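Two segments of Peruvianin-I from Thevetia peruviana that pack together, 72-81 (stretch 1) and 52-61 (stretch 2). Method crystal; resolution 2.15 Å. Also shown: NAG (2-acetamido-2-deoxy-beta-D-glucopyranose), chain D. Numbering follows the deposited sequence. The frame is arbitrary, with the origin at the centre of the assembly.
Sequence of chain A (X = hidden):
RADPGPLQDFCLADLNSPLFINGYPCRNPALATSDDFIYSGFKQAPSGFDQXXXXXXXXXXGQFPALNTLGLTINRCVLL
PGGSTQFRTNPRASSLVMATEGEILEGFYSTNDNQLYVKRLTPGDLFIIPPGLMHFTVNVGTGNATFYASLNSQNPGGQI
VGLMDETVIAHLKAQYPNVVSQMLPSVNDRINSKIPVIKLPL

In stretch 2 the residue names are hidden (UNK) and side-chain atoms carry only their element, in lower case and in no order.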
# COMPACT_ATOMS: atom_id res chain seq x y z
N LEU A 72 -10.91 -4.73 7.67
CA LEU A 72 -11.56 -6.03 7.74
C LEU A 72 -13.08 -5.90 7.68
O LEU A 72 -13.66 -4.90 8.11
CB LEU A 72 -11.17 -6.77 9.02
CG LEU A 72 -9.80 -7.46 9.00
CD1 LEU A 72 -9.43 -7.94 10.38
CD2 LEU A 72 -9.80 -8.60 8.00
N THR A 73 -13.71 -6.95 7.15
CA THR A 73 -15.15 -7.11 7.09
C THR A 73 -15.46 -8.59 7.26
O THR A 73 -14.70 -9.45 6.81
CB THR A 73 -15.73 -6.60 5.75
OG1 THR A 73 -15.84 -5.17 5.79
CG2 THR A 73 -17.10 -7.20 5.45
N ILE A 74 -16.58 -8.90 7.93
CA ILE A 74 -17.13 -10.25 7.93
C ILE A 74 -18.61 -10.16 7.60
O ILE A 74 -19.33 -9.33 8.17
CB ILE A 74 -16.88 -10.99 9.26
CG1 ILE A 74 -17.30 -12.45 9.15
CG2 ILE A 74 -17.57 -10.30 10.43
CD1 ILE A 74 -16.83 -13.32 10.30
N ASN A 75 -19.06 -10.99 6.67
CA ASN A 75 -20.47 -11.07 6.29
C ASN A 75 -20.97 -12.48 6.56
O ASN A 75 -20.27 -13.46 6.29
CB ASN A 75 -20.67 -10.72 4.81
CG ASN A 75 -20.31 -9.28 4.49
OD1 ASN A 75 -20.49 -8.38 5.31
ND2 ASN A 75 -19.79 -9.06 3.29
N ARG A 76 -22.19 -12.59 7.09
CA ARG A 76 -22.85 -13.87 7.26
C ARG A 76 -23.83 -14.09 6.11
O ARG A 76 -24.66 -13.22 5.83
CB ARG A 76 -23.59 -13.95 8.59
CG ARG A 76 -24.25 -15.31 8.82
CD ARG A 76 -25.19 -15.30 10.03
NE ARG A 76 -26.32 -14.40 9.84
CZ ARG A 76 -27.05 -13.90 10.84
NH1 ARG A 76 -26.79 -14.24 12.09
NH2 ARG A 76 -28.05 -13.07 10.58
N CYS A 77 -23.73 -15.25 5.47
CA CYS A 77 -24.61 -15.62 4.38
C CYS A 77 -25.39 -16.86 4.76
O CYS A 77 -24.79 -17.87 5.16
CB CYS A 77 -23.82 -15.85 3.09
SG CYS A 77 -22.85 -14.43 2.49
N VAL A 78 -26.71 -16.80 4.64
CA VAL A 78 -27.58 -17.94 4.89
C VAL A 78 -28.35 -18.23 3.60
O VAL A 78 -28.93 -17.33 3.00
CB VAL A 78 -28.55 -17.67 6.06
CG1 VAL A 78 -29.49 -18.85 6.26
CG2 VAL A 78 -27.76 -17.39 7.33
N LEU A 79 -28.34 -19.50 3.19
CA LEU A 79 -29.01 -19.94 1.98
C LEU A 79 -30.13 -20.89 2.36
O LEU A 79 -29.90 -21.90 3.03
CB LEU A 79 -28.02 -20.64 1.04
CG LEU A 79 -26.99 -19.77 0.32
CD1 LEU A 79 -25.96 -20.64 -0.39
CD2 LEU A 79 -27.67 -18.84 -0.68
N LEU A 80 -31.35 -20.55 1.94
CA LEU A 80 -32.46 -21.48 2.06
C LEU A 80 -32.18 -22.72 1.22
O LEU A 80 -31.28 -22.72 0.37
CB LEU A 80 -33.75 -20.81 1.59
CG LEU A 80 -34.22 -19.61 2.42
CD1 LEU A 80 -35.38 -18.91 1.73
CD2 LEU A 80 -34.62 -20.05 3.82
N PRO A 81 -32.91 -23.81 1.46
CA PRO A 81 -32.81 -24.96 0.55
C PRO A 81 -33.04 -24.53 -0.89
O PRO A 81 -33.93 -23.73 -1.18
CB PRO A 81 -33.92 -25.90 1.06
CG PRO A 81 -34.04 -25.57 2.51
CD PRO A 81 -33.77 -24.09 2.62
N UNK A 52 -33.68 -15.43 -4.67
CA UNK A 52 -32.90 -16.62 -4.96
C UNK A 52 -32.53 -17.39 -3.69
O UNK A 52 -31.76 -18.35 -3.77
c UNK A 52 -32.02 -12.63 -9.23
c UNK A 52 -31.66 -14.14 -7.32
c UNK A 52 -31.42 -11.64 -8.50
n UNK A 52 -32.69 -15.04 -9.10
c UNK A 52 -31.95 -15.52 -7.03
c UNK A 52 -30.93 -11.86 -7.21
c UNK A 52 -32.14 -13.88 -8.62
c UNK A 52 -31.05 -13.11 -6.61
c UNK A 52 -32.57 -16.02 -8.14
c UNK A 52 -31.63 -16.26 -5.75
N UNK A 53 -33.09 -17.00 -2.55
CA UNK A 53 -32.89 -17.73 -1.31
C UNK A 53 -31.67 -17.37 -0.50
O UNK A 53 -31.25 -18.18 0.34
N UNK A 54 -31.10 -16.19 -0.70
CA UNK A 54 -29.91 -15.76 0.02
C UNK A 54 -30.26 -14.63 0.98
O UNK A 54 -30.97 -13.69 0.61
c UNK A 54 -26.81 -15.39 0.55
c UNK A 54 -26.83 -13.82 -1.41
c UNK A 54 -28.82 -15.29 -0.95
c UNK A 54 -27.67 -14.50 -0.33
N UNK A 55 -29.75 -14.72 2.21
CA UNK A 55 -29.72 -13.58 3.11
C UNK A 55 -28.27 -13.26 3.44
O UNK A 55 -27.50 -14.14 3.84
n UNK A 55 -31.09 -11.66 5.26
c UNK A 55 -30.47 -13.82 4.42
c UNK A 55 -30.26 -12.68 5.39
o UNK A 55 -29.35 -12.69 6.22
N UNK A 56 -27.91 -11.99 3.29
CA UNK A 56 -26.61 -11.48 3.73
C UNK A 56 -26.83 -10.53 4.90
O UNK A 56 -27.62 -9.59 4.80
c UNK A 56 -24.46 -10.42 3.05
c UNK A 56 -25.82 -11.64 1.34
c UNK A 56 -25.86 -10.77 2.59
N UNK A 57 -26.14 -10.79 6.00
CA UNK A 57 -26.07 -9.86 7.12
C UNK A 57 -24.67 -9.24 7.09
O UNK A 57 -23.68 -9.93 7.32
o UNK A 57 -27.62 -11.21 8.38
c UNK A 57 -26.37 -9.55 9.59
c UNK A 57 -26.35 -10.56 8.45
N UNK A 58 -24.61 -7.95 6.79
CA UNK A 58 -23.36 -7.26 6.51
C UNK A 58 -22.72 -6.73 7.78
O UNK A 58 -23.40 -6.20 8.66
c UNK A 58 -24.70 -7.27 1.58
c UNK A 58 -23.37 -7.27 1.96
c UNK A 58 -25.67 -6.90 2.49
c UNK A 58 -25.31 -6.52 3.77
c UNK A 58 -23.59 -6.10 5.55
c UNK A 58 -23.98 -6.52 4.16
c UNK A 58 -23.01 -6.89 3.24
N UNK A 59 -21.40 -6.87 7.88
CA UNK A 59 -20.63 -6.15 8.89
C UNK A 59 -19.46 -5.46 8.21
O UNK A 59 -18.32 -5.96 8.24
c UNK A 59 -20.15 -7.06 10.03
c UNK A 59 -21.26 -7.99 10.49
c UNK A 59 -19.66 -6.21 11.19
N UNK A 60 -19.73 -4.33 7.58
CA UNK A 60 -18.71 -3.41 7.11
C UNK A 60 -18.62 -2.23 8.07
O UNK A 60 -19.35 -2.15 9.06
c UNK A 60 -19.01 -2.95 5.68
c UNK A 60 -19.41 -4.13 4.81
o UNK A 60 -20.09 -2.00 5.71
N UNK A 61 -17.72 -1.29 7.77
CA UNK A 61 -17.63 -0.07 8.56
C UNK A 61 -18.95 0.69 8.59
O UNK A 61 -19.19 1.48 9.51
c UNK A 61 -16.52 0.83 8.03
C1 NAG D . -30.94 -10.48 6.07
C2 NAG D . -31.82 -9.34 5.60
C3 NAG D . -31.36 -8.04 6.26
C4 NAG D . -31.25 -8.20 7.78
C5 NAG D . -30.50 -9.48 8.15
C6 NAG D . -30.54 -9.78 9.64
C7 NAG D . -32.86 -9.41 3.38
C8 NAG D . -32.66 -9.24 1.91
N2 NAG D . -31.79 -9.21 4.16
O3 NAG D . -32.29 -7.01 5.95
O4 NAG D . -30.49 -7.12 8.30
O5 NAG D . -31.05 -10.62 7.48
O6 NAG D . -31.85 -10.07 10.09
O7 NAG D . -33.95 -9.72 3.86
O HOH W 1 -27.09 -13.92 7.00

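Position 52 carries ten side-chain atoms: one carbon, then fused five- and six-membered rings holding eight carbons and one nitrogen. An indole is the match, so this is Trp52; its nearest side-chain approach to stretch 1 is Trp52 CB to Leu79 CD2, 6.9 Å.

Position 53 has no side-chain atoms, which makes it Gly53. Its phi/psi of 87/21 would jam a CB against the carbonyl oxygen of Trp52, so the backbone alone calls for glycine. Leu80 N donates to Gly53 O at 2.9 Å, and Leu79 CA lies 3.3 Å from the same Gly53 O in a CA-H...O contact.

Position 54 shows four carbons, forked at the second. Its CB is 3.7 Å from Leu79 CD2, and a branch carbon is 4.0 Å from Cys77 CB. The fork identifies Leu54, with chi1 t and chi2 p.

Position 55 has two carbons, the second bearing one oxygen and one nitrogen. This is a carboxamide rather than a carboxylate, and its nitrogen is bonded to NAG C1 at 1.4 Å, the N-glycosidic link of Asn55. The backbone pairs with Val78 in both directions: Asn55 N to Val78 O, 2.8 Å, and Val78 N to Asn55 O, 2.9 Å.

Position 56 has three carbons, CB carrying the other two. One lies 4.2 Å from Cys77 SG and the other 4.2 Å from Asn75 CB. All-carbon branching at CB gives Val56.

At position 57, CB carries one oxygen and one carbon. The oxygen accepts from Arg76 NH2 at 2.9 Å. A hydroxyl and a methyl on CB define Thr57, which, two residues after Asn55, completes the Asn-X-Thr glycosylation sequon.

Position 58 has one carbon followed by a six-carbon ring without a hydroxyl: Phe58. CA-to-CB points away, yet the ring's CD1 comes within 3.6 Å of Asn75 OD1.

Position 59 again has three carbons branched at CB, with CB 3.0 Å from Ile74 O and 4.2 Å from Ile74 CG2. It is Val59, whose N donates to Asn75 OD1 at 3.1 Å.

Position 60 has an oxygen and a carbon on CB, and the carbon is 3.8 Å from Thr73 OG1. This is Thr60.

Position 61 has a single carbon, its CB, 6.4 Å from Thr73 OG1: Ala61.

The contact is an antiparallel pairing, with strand directions 158° apart and 700 Å² buried. Two reciprocal backbone pairs anchor it: Asn55 with Val78, and Arg76 with Thr57 (Thr57 N to Arg76 O, 2.9 Å; Arg76 N to Thr57 O, 3.1 Å). Alternation puts Leu54, Val56, Cys77 and Leu79 on one face, where their side chains pack. The other face carries Asn55, Thr57, Arg76 and Val78, and a water there lies within hydrogen-bonding reach of Asn55 OD1 (2.7 Å) and Arg76 O (2.8 Å), as a possible donor to each, and accepts from Arg76 NE (3.0 Å). Toward Thr73 the ladder loosens: Ile74 N to Val59 O is a weak bond of 3.4 Å.

Stretch 2 (52-61) WGLNVTFVTA
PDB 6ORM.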